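Local coordinates for hypothetical protein RPA1889 (Rhodopseudomonas palustris, PDB 2I9C) that is of unknown function but belongs to the DUF2019 family of the TPR clan, an all-helical fold of a kind that often serves as a scaffold for binding, at residues Met9-Leu14 with Lys52-Asp57; Ala16-Val21 with Leu75-Leu80; Ser64-Pro69 with Val87-Gln92. One frame throughout, in Å; residues are numbered along the deposited sequence. Where two conformers were deposited one is given.

In the fold
The three contacts tie helices and loops of one small all-helical chain together. Interaction 1 joins helix 11-30 to the turn after helix 34-53, its centre about 15 Å from the chain centre. Interaction 2 joins helices 11-30 and 71-79 in the core, its centre about 4 Å from the chain centre. Their centres are about 13 Å apart; Met9 CE touches Leu17 CD2 at 4.0 Å. Interaction 3 packs loop 64-69 on helix 86-99, its centre about 10 Å from that of interaction 2; Phe18 CD2 meets Leu65 CD1 at 3.3 Å. Interactions 1 and 3 do not touch: centres about 18 Å apart, nearest atoms about 6 Å. Two acetates sit beside interaction 3. No active site is known.

Interaction 1: residues Met9-Leu14 with Lys52-Asp57; sequences MTTQDL and KARDGD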
# COMPACT_ATOMS: atom_id res chain seq x y z
N MSE A 9 0.37 12.08 -14.94
CA MSE A 9 0.03 12.59 -13.62
C MSE A 9 1.25 12.96 -12.83
O MSE A 9 2.28 12.28 -12.95
CB MSE A 9 -0.79 11.55 -12.87
CG MSE A 9 -2.27 11.64 -13.19
SE MSE A 9 -3.33 10.39 -12.09
CE MSE A 9 -2.78 10.84 -10.44
N THR A 10 1.16 14.03 -12.04
CA THR A 10 2.28 14.42 -11.18
C THR A 10 2.41 13.41 -10.05
O THR A 10 1.47 12.75 -9.69
CB THR A 10 2.16 15.84 -10.56
OG1 THR A 10 1.08 15.89 -9.64
CG2 THR A 10 2.02 16.95 -11.63
N THR A 11 3.61 13.26 -9.54
CA THR A 11 3.88 12.39 -8.39
C THR A 11 3.01 12.72 -7.17
O THR A 11 2.45 11.80 -6.56
CB THR A 11 5.41 12.40 -8.09
OG1 THR A 11 6.07 11.73 -9.19
CG2 THR A 11 5.71 11.73 -6.75
N GLN A 12 2.80 14.00 -6.85
CA GLN A 12 1.89 14.34 -5.76
C GLN A 12 0.46 13.91 -5.98
O GLN A 12 -0.23 13.50 -5.02
CB GLN A 12 1.87 15.85 -5.44
CG GLN A 12 3.01 16.32 -4.61
CD GLN A 12 3.13 15.61 -3.24
OE1 GLN A 12 2.14 15.27 -2.58
NE2 GLN A 12 4.37 15.40 -2.82
N ASP A 13 -0.01 14.08 -7.22
CA ASP A 13 -1.37 13.66 -7.59
C ASP A 13 -1.53 12.14 -7.48
O ASP A 13 -2.58 11.66 -7.05
CB ASP A 13 -1.75 14.10 -9.02
CG ASP A 13 -2.19 15.57 -9.10
OD1 ASP A 13 -2.44 16.20 -8.04
OD2 ASP A 13 -2.28 16.11 -10.25
N LEU A 14 -0.50 11.40 -7.89
CA LEU A 14 -0.45 9.93 -7.70
C LEU A 14 -0.56 9.51 -6.21
O LEU A 14 -1.31 8.55 -5.87
CB LEU A 14 0.82 9.35 -8.35
CG LEU A 14 0.80 9.37 -9.90
CD1 LEU A 14 2.16 9.16 -10.44
CD2 LEU A 14 -0.17 8.29 -10.48
N LYS A 52 7.02 3.71 -9.14
CA LYS A 52 8.26 2.92 -9.26
C LYS A 52 9.02 3.26 -10.57
O LYS A 52 10.22 3.46 -10.51
CB LYS A 52 7.97 1.40 -9.16
CG LYS A 52 9.23 0.53 -9.43
CD LYS A 52 8.94 -0.97 -9.45
CE LYS A 52 7.97 -1.34 -10.55
NZ LYS A 52 8.16 -2.74 -11.05
N ALA A 53 8.33 3.39 -11.70
CA ALA A 53 8.98 3.71 -13.00
C ALA A 53 9.63 5.07 -13.12
O ALA A 53 10.36 5.33 -14.09
CB ALA A 53 8.02 3.48 -14.18
N ARG A 54 9.38 5.95 -12.16
CA ARG A 54 9.90 7.29 -12.21
C ARG A 54 11.28 7.33 -11.60
O ARG A 54 11.60 6.52 -10.72
CB ARG A 54 8.95 8.23 -11.47
CG ARG A 54 7.74 8.44 -12.32
CD ARG A 54 6.70 9.33 -11.72
NE ARG A 54 5.58 9.32 -12.65
CZ ARG A 54 4.66 10.26 -12.74
NH1 ARG A 54 4.71 11.32 -11.92
NH2 ARG A 54 3.71 10.16 -13.64
N ASP A 55 12.10 8.28 -12.07
CA ASP A 55 13.46 8.47 -11.55
C ASP A 55 13.50 8.44 -10.04
O ASP A 55 12.73 9.14 -9.37
CB ASP A 55 14.04 9.80 -12.04
CG ASP A 55 14.27 9.83 -13.51
OD1 ASP A 55 14.90 8.89 -14.06
OD2 ASP A 55 13.81 10.82 -14.13
N GLY A 56 14.40 7.61 -9.51
CA GLY A 56 14.67 7.51 -8.07
C GLY A 56 13.83 6.45 -7.37
O GLY A 56 14.09 6.14 -6.20
N ASP A 57 12.86 5.86 -8.10
CA ASP A 57 11.80 5.03 -7.53
C ASP A 57 10.90 5.87 -6.59
O ASP A 57 11.19 6.01 -5.38
CB ASP A 57 12.39 3.80 -6.82
CG ASP A 57 11.36 2.74 -6.55
OD1 ASP A 57 10.18 3.08 -6.41
OD2 ASP A 57 11.75 1.57 -6.43
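Arg54 reaches across to Met9 and Thr11 with its guanidinium edge and lays one face against Leu14. NH1 and NH2 approach end-on and share one acceptor, Met9 O. Arg54 NH2 is the nearer, at 2.6 Å from Met9 O, and Arg54 NH1 lies 2.8 Å from the same atom. The oxygen is almost in the guanidinium plane, and both nitrogens lie in the carbonyl plane. Neither N-H points straight at it, as expected when two donors share one atom. Arg54 NH1 also donates to Thr11 OG1 at 3.1 Å, with that oxygen tilted 16° from the plane. The Thr11 and Arg54 side chains run past each other in opposite directions, which brings OG1 alongside Arg54 CD as well. Leu14 comes from the opposite direction, and its CD1 sits 3.5 Å above the centre of the Arg54 guanidinium plane. The bonds at the edge and this packing on one face fix the rotation of the group. The contact joins the start of helix 11-30 to the turn after helix 34-53. Thr10 is the N-cap of the first helix, its OG1 accepting from Asp13 N. Arg54 opens a type II beta turn that closes at Asp57. The arginine chain is extended from CG to NE, which carries the charged group across to the helix start. Glu50 of helix 34-53, just before the turn, gives Arg54 NH2 a salt bridge.

Interaction 2: residues Ala16-Val21 with Leu75-Leu80; sequences ALFAKV and LQAAKL
The Phe18 ring meets the helix 71-79 segment mainly through its rim. Leu80 CD1 lies at the ring edge, in plane, 3.4 Å from Phe18 CE1 and 3.7 Å from Phe18 CZ. The backbone N of Ala77 is also near the ring plane, 4.0 Å from Phe18 CZ. Gln76 CB lies obliquely, 4.0 Å from Phe18 CZ. The end of the Gln76 side chain leads away, and its CB makes the contact. Ala77 CB adds a looser touch, 4.4 Å from Phe18 CE2.

Phe18 CG stands anti to the backbone N, with chi1 at -177°, and the ring projects from helix 11-30 toward the last turn of helix 71-79. Leu80 crosses it at a slant and offers a methyl to the far end of the ring. Gln76 runs at about a right angle to Phe18 and bends at chi2, leaving CB against the ring. Gln76, Ala77 and Leu80 receive the ring together.

The ring links helix 11-30 to helix 71-79 in this all-helical fold. Leu62 and Leu65 of the intervening loop touch it too, as does Met44 of helix 34-53. Leu80 in turn packs on Ala48 of helix 34-53.

The contact between the two segments is made by one ring against a methyl, a methylene and the backbone N of Ala77, with no directed polar bond between the segments. Its hold comes from shape and burial. It therefore probably depends on how well the ring fits this core.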
# COMPACT_ATOMS: atom_id res chain seq x y z
N ALA A 16 -1.93 11.29 -3.77
CA ALA A 16 -3.27 11.66 -3.31
C ALA A 16 -4.23 10.61 -3.86
O ALA A 16 -5.14 10.20 -3.17
CB ALA A 16 -3.67 13.10 -3.77
N LEU A 17 -4.07 10.21 -5.14
CA LEU A 17 -5.02 9.24 -5.70
C LEU A 17 -4.83 7.85 -5.05
O LEU A 17 -5.80 7.14 -4.80
CB LEU A 17 -4.89 9.15 -7.23
CG LEU A 17 -5.89 8.23 -7.93
CD1 LEU A 17 -7.37 8.82 -7.80
CD2 LEU A 17 -5.47 8.08 -9.44
N PHE A 18 -3.59 7.47 -4.79
CA PHE A 18 -3.31 6.23 -4.06
C PHE A 18 -4.13 6.22 -2.74
O PHE A 18 -4.77 5.22 -2.40
CB PHE A 18 -1.80 6.12 -3.77
CG PHE A 18 -1.40 4.82 -3.07
CD1 PHE A 18 -0.82 3.76 -3.79
CD2 PHE A 18 -1.58 4.67 -1.70
CE1 PHE A 18 -0.42 2.59 -3.13
CE2 PHE A 18 -1.21 3.51 -1.03
CZ PHE A 18 -0.62 2.47 -1.75
N ALA A 19 -4.08 7.31 -1.97
CA ALA A 19 -4.81 7.31 -0.70
C ALA A 19 -6.34 7.24 -0.91
O ALA A 19 -7.04 6.53 -0.17
CB ALA A 19 -4.44 8.57 0.16
N LYS A 20 -6.85 7.97 -1.90
CA LYS A 20 -8.30 7.97 -2.19
C LYS A 20 -8.77 6.57 -2.57
O LYS A 20 -9.79 6.12 -2.07
CB LYS A 20 -8.68 9.01 -3.27
CG LYS A 20 -10.21 9.18 -3.50
CD LYS A 20 -10.54 10.05 -4.71
CE LYS A 20 -11.84 10.82 -4.48
NZ LYS A 20 -12.84 10.56 -5.55
N VAL A 21 -8.05 5.89 -3.45
CA VAL A 21 -8.51 4.56 -3.89
C VAL A 21 -8.38 3.48 -2.80
O VAL A 21 -9.15 2.53 -2.75
CB VAL A 21 -7.89 4.07 -5.28
CG1 VAL A 21 -7.97 5.13 -6.29
CG2 VAL A 21 -6.48 3.64 -5.12
N LEU A 75 -1.53 0.14 5.62
CA LEU A 75 -1.11 -1.22 5.26
C LEU A 75 -0.54 -1.28 3.85
O LEU A 75 0.56 -1.80 3.61
CB LEU A 75 -2.29 -2.23 5.36
CG LEU A 75 -2.01 -3.64 4.81
CD1 LEU A 75 -1.02 -4.38 5.65
CD2 LEU A 75 -3.35 -4.40 4.80
N GLN A 76 -1.29 -0.76 2.91
CA GLN A 76 -0.88 -0.83 1.52
C GLN A 76 0.37 0.00 1.26
O GLN A 76 1.21 -0.40 0.49
CB GLN A 76 -2.03 -0.42 0.59
CG GLN A 76 -3.14 -1.51 0.51
CD GLN A 76 -2.57 -2.90 0.28
OE1 GLN A 76 -1.87 -3.12 -0.69
NE2 GLN A 76 -2.86 -3.82 1.19
N ALA A 77 0.45 1.16 1.90
CA ALA A 77 1.63 2.02 1.77
C ALA A 77 2.90 1.33 2.33
O ALA A 77 3.96 1.39 1.70
CB ALA A 77 1.40 3.41 2.48
N ALA A 78 2.76 0.63 3.45
CA ALA A 78 3.87 -0.09 4.02
C ALA A 78 4.23 -1.29 3.17
O ALA A 78 5.41 -1.55 2.89
CB ALA A 78 3.55 -0.51 5.47
N LYS A 79 3.23 -2.03 2.69
CA LYS A 79 3.54 -3.16 1.78
C LYS A 79 4.27 -2.72 0.52
O LYS A 79 5.20 -3.38 0.08
CB LYS A 79 2.28 -3.95 1.41
CG LYS A 79 1.79 -4.83 2.54
CD LYS A 79 0.41 -5.37 2.34
CE LYS A 79 0.34 -6.49 1.33
NZ LYS A 79 -1.14 -6.79 1.09
N LEU A 80 3.89 -1.60 -0.04
CA LEU A 80 4.45 -1.14 -1.32
C LEU A 80 5.73 -0.31 -1.17
O LEU A 80 6.32 0.13 -2.17
CB LEU A 80 3.39 -0.32 -2.12
CG LEU A 80 2.33 -1.24 -2.77
CD1 LEU A 80 1.13 -0.45 -3.32
CD2 LEU A 80 2.96 -2.01 -3.90

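Interaction 3: residues Ser64-Pro69 with Val87-Gln92; sequences SLFEYP and VKAREQ. With ACT (acetate ion), chain C; ACT (acetate ion), chain B.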
# COMPACT_ATOMS: atom_id res chain seq x y z
N SER A 64 4.77 9.15 3.11
CA SER A 64 3.90 10.21 3.71
C SER A 64 2.55 9.68 4.18
O SER A 64 1.88 10.31 5.01
CB SER A 64 3.60 11.27 2.68
OG SER A 64 4.74 12.09 2.47
N LEU A 65 2.14 8.54 3.64
CA LEU A 65 0.87 7.98 3.98
C LEU A 65 0.84 7.11 5.22
O LEU A 65 -0.22 6.60 5.56
CB LEU A 65 0.36 7.17 2.80
CG LEU A 65 0.16 7.95 1.50
CD1 LEU A 65 -0.46 6.96 0.45
CD2 LEU A 65 -0.76 9.19 1.67
N PHE A 66 1.99 6.87 5.87
CA PHE A 66 2.04 6.00 7.08
C PHE A 66 1.23 6.61 8.23
O PHE A 66 0.86 5.87 9.14
CB PHE A 66 3.48 5.81 7.56
CG PHE A 66 4.29 4.79 6.76
CD1 PHE A 66 3.88 4.32 5.52
CD2 PHE A 66 5.55 4.35 7.26
CE1 PHE A 66 4.68 3.45 4.80
CE2 PHE A 66 6.34 3.41 6.54
CZ PHE A 66 5.91 2.97 5.32
N GLU A 67 1.05 7.94 8.25
CA GLU A 67 0.21 8.60 9.27
C GLU A 67 -1.24 8.85 8.78
O GLU A 67 -2.07 9.33 9.53
CB GLU A 67 0.85 9.90 9.78
CG GLU A 67 2.22 9.66 10.39
CD GLU A 67 2.84 10.93 10.90
OE1 GLU A 67 2.13 11.94 10.91
OE2 GLU A 67 4.03 10.92 11.27
N TYR A 68 -1.54 8.46 7.55
CA TYR A 68 -2.90 8.64 6.98
C TYR A 68 -3.96 7.94 7.90
O TYR A 68 -3.75 6.81 8.27
CB TYR A 68 -2.96 8.12 5.51
CG TYR A 68 -4.22 8.56 4.82
CD1 TYR A 68 -4.22 9.72 4.01
CD2 TYR A 68 -5.45 7.92 5.07
CE1 TYR A 68 -5.38 10.20 3.44
CE2 TYR A 68 -6.64 8.42 4.52
CZ TYR A 68 -6.58 9.53 3.69
OH TYR A 68 -7.71 9.98 3.13
N PRO A 69 -5.08 8.64 8.26
CA PRO A 69 -6.06 8.04 9.18
C PRO A 69 -6.96 6.98 8.49
O PRO A 69 -8.19 7.14 8.39
CB PRO A 69 -6.87 9.26 9.65
CG PRO A 69 -6.89 10.17 8.44
CD PRO A 69 -5.46 10.03 7.87
N VAL A 87 13.36 -0.89 6.34
CA VAL A 87 13.32 -0.66 7.80
C VAL A 87 12.03 0.08 8.23
O VAL A 87 11.28 -0.41 9.09
CB VAL A 87 14.58 0.10 8.31
CG1 VAL A 87 14.37 0.63 9.74
CG2 VAL A 87 15.82 -0.81 8.25
N LYS A 88 11.78 1.25 7.63
CA LYS A 88 10.55 2.03 7.87
C LYS A 88 9.27 1.24 7.57
O LYS A 88 8.30 1.28 8.36
CB LYS A 88 10.56 3.33 7.05
CG LYS A 88 11.45 4.46 7.59
CD LYS A 88 11.50 5.63 6.60
CE LYS A 88 12.82 6.44 6.72
NZ LYS A 88 13.07 7.31 5.50
N ALA A 89 9.23 0.57 6.43
CA ALA A 89 8.07 -0.23 6.04
C ALA A 89 7.82 -1.37 7.04
O ALA A 89 6.67 -1.58 7.45
CB ALA A 89 8.19 -0.77 4.60
N ARG A 90 8.87 -2.08 7.42
CA ARG A 90 8.76 -3.19 8.37
C ARG A 90 8.22 -2.67 9.74
O ARG A 90 7.34 -3.27 10.34
CB ARG A 90 10.12 -3.93 8.55
CG ARG A 90 10.03 -5.00 9.62
CD ARG A 90 11.28 -5.89 9.83
NE ARG A 90 10.80 -7.09 10.53
CZ ARG A 90 10.59 -8.29 9.98
NH1 ARG A 90 10.88 -8.51 8.69
NH2 ARG A 90 10.11 -9.28 10.73
N GLU A 91 8.76 -1.54 10.19
CA GLU A 91 8.30 -0.88 11.42
C GLU A 91 6.80 -0.55 11.40
O GLU A 91 6.09 -0.76 12.40
CB GLU A 91 9.13 0.39 11.66
CG GLU A 91 8.77 1.19 12.94
CD GLU A 91 9.52 2.54 13.08
OE1 GLU A 91 9.58 3.34 12.09
OE2 GLU A 91 10.05 2.81 14.21
N GLN A 92 6.32 -0.02 10.29
CA GLN A 92 4.89 0.25 10.14
C GLN A 92 4.08 -1.05 10.13
O GLN A 92 3.08 -1.15 10.81
CB GLN A 92 4.59 1.10 8.89
CG GLN A 92 3.08 1.38 8.64
CD GLN A 92 2.37 2.07 9.78
OE1 GLN A 92 2.96 2.85 10.55
NE2 GLN A 92 1.08 1.78 9.91
C ACT C . 14.92 2.50 5.27
O ACT C . 13.87 2.59 5.89
OXT ACT C . 15.38 1.34 5.18
CH3 ACT C . 15.52 3.70 4.66
C ACT B . -0.75 1.92 13.39
O ACT B . -0.48 2.24 12.17
OXT ACT B . -0.61 2.68 14.50
CH3 ACT B . -1.18 0.55 13.43
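Phe66 and Gln92 bring the two backbones closest, their CA atoms 7.1 Å apart. Residues 64-69 leave a short 3-10 segment and continue as a loop, with Tyr68 N hydrogen-bonded to Leu65 O. Residues 87-92 are regular helix, part of helix 86-99. The Phe66 ring reaches from the loop onto that helix. Gln92 CB lies over one face of the Phe66 ring, 4.0 Å from its centroid and 25° off the normal, a CH-pi contact offset toward the rim. With Gln92 CG anti to the backbone N, chi1 178° lays CG along the ring, and the bend at chi2 turns the amide off toward an acetate. The two side chains pass in opposite directions. The other helix contacts are oblique: Phe66 CE2 is 3.4 Å from Lys88 O, and Phe66 CZ is 3.9 Å from Ala89 CA. Thr81, in the loop before helix 86-99, touches both Phe66 and Ala89. The loop that precedes helix 71-79 is thus packed onto the helix that follows it.

Gln92 NE2 donates to O of the chain B acetate at 2.8 Å. A second acetate, chain C, takes bonds from the backbone N atoms of Val87 and Lys88. With an alanine here instead of Gln92, CB would stay over the ring, but losing CG and the amide would probably uncover part of the face and deprive the chain B acetate of this donor. The glutamine is split in its chemistry: its aliphatic part covers the aromatic face, and its amide, in this crystal, binds an acetate probably from the crystallisation liquor.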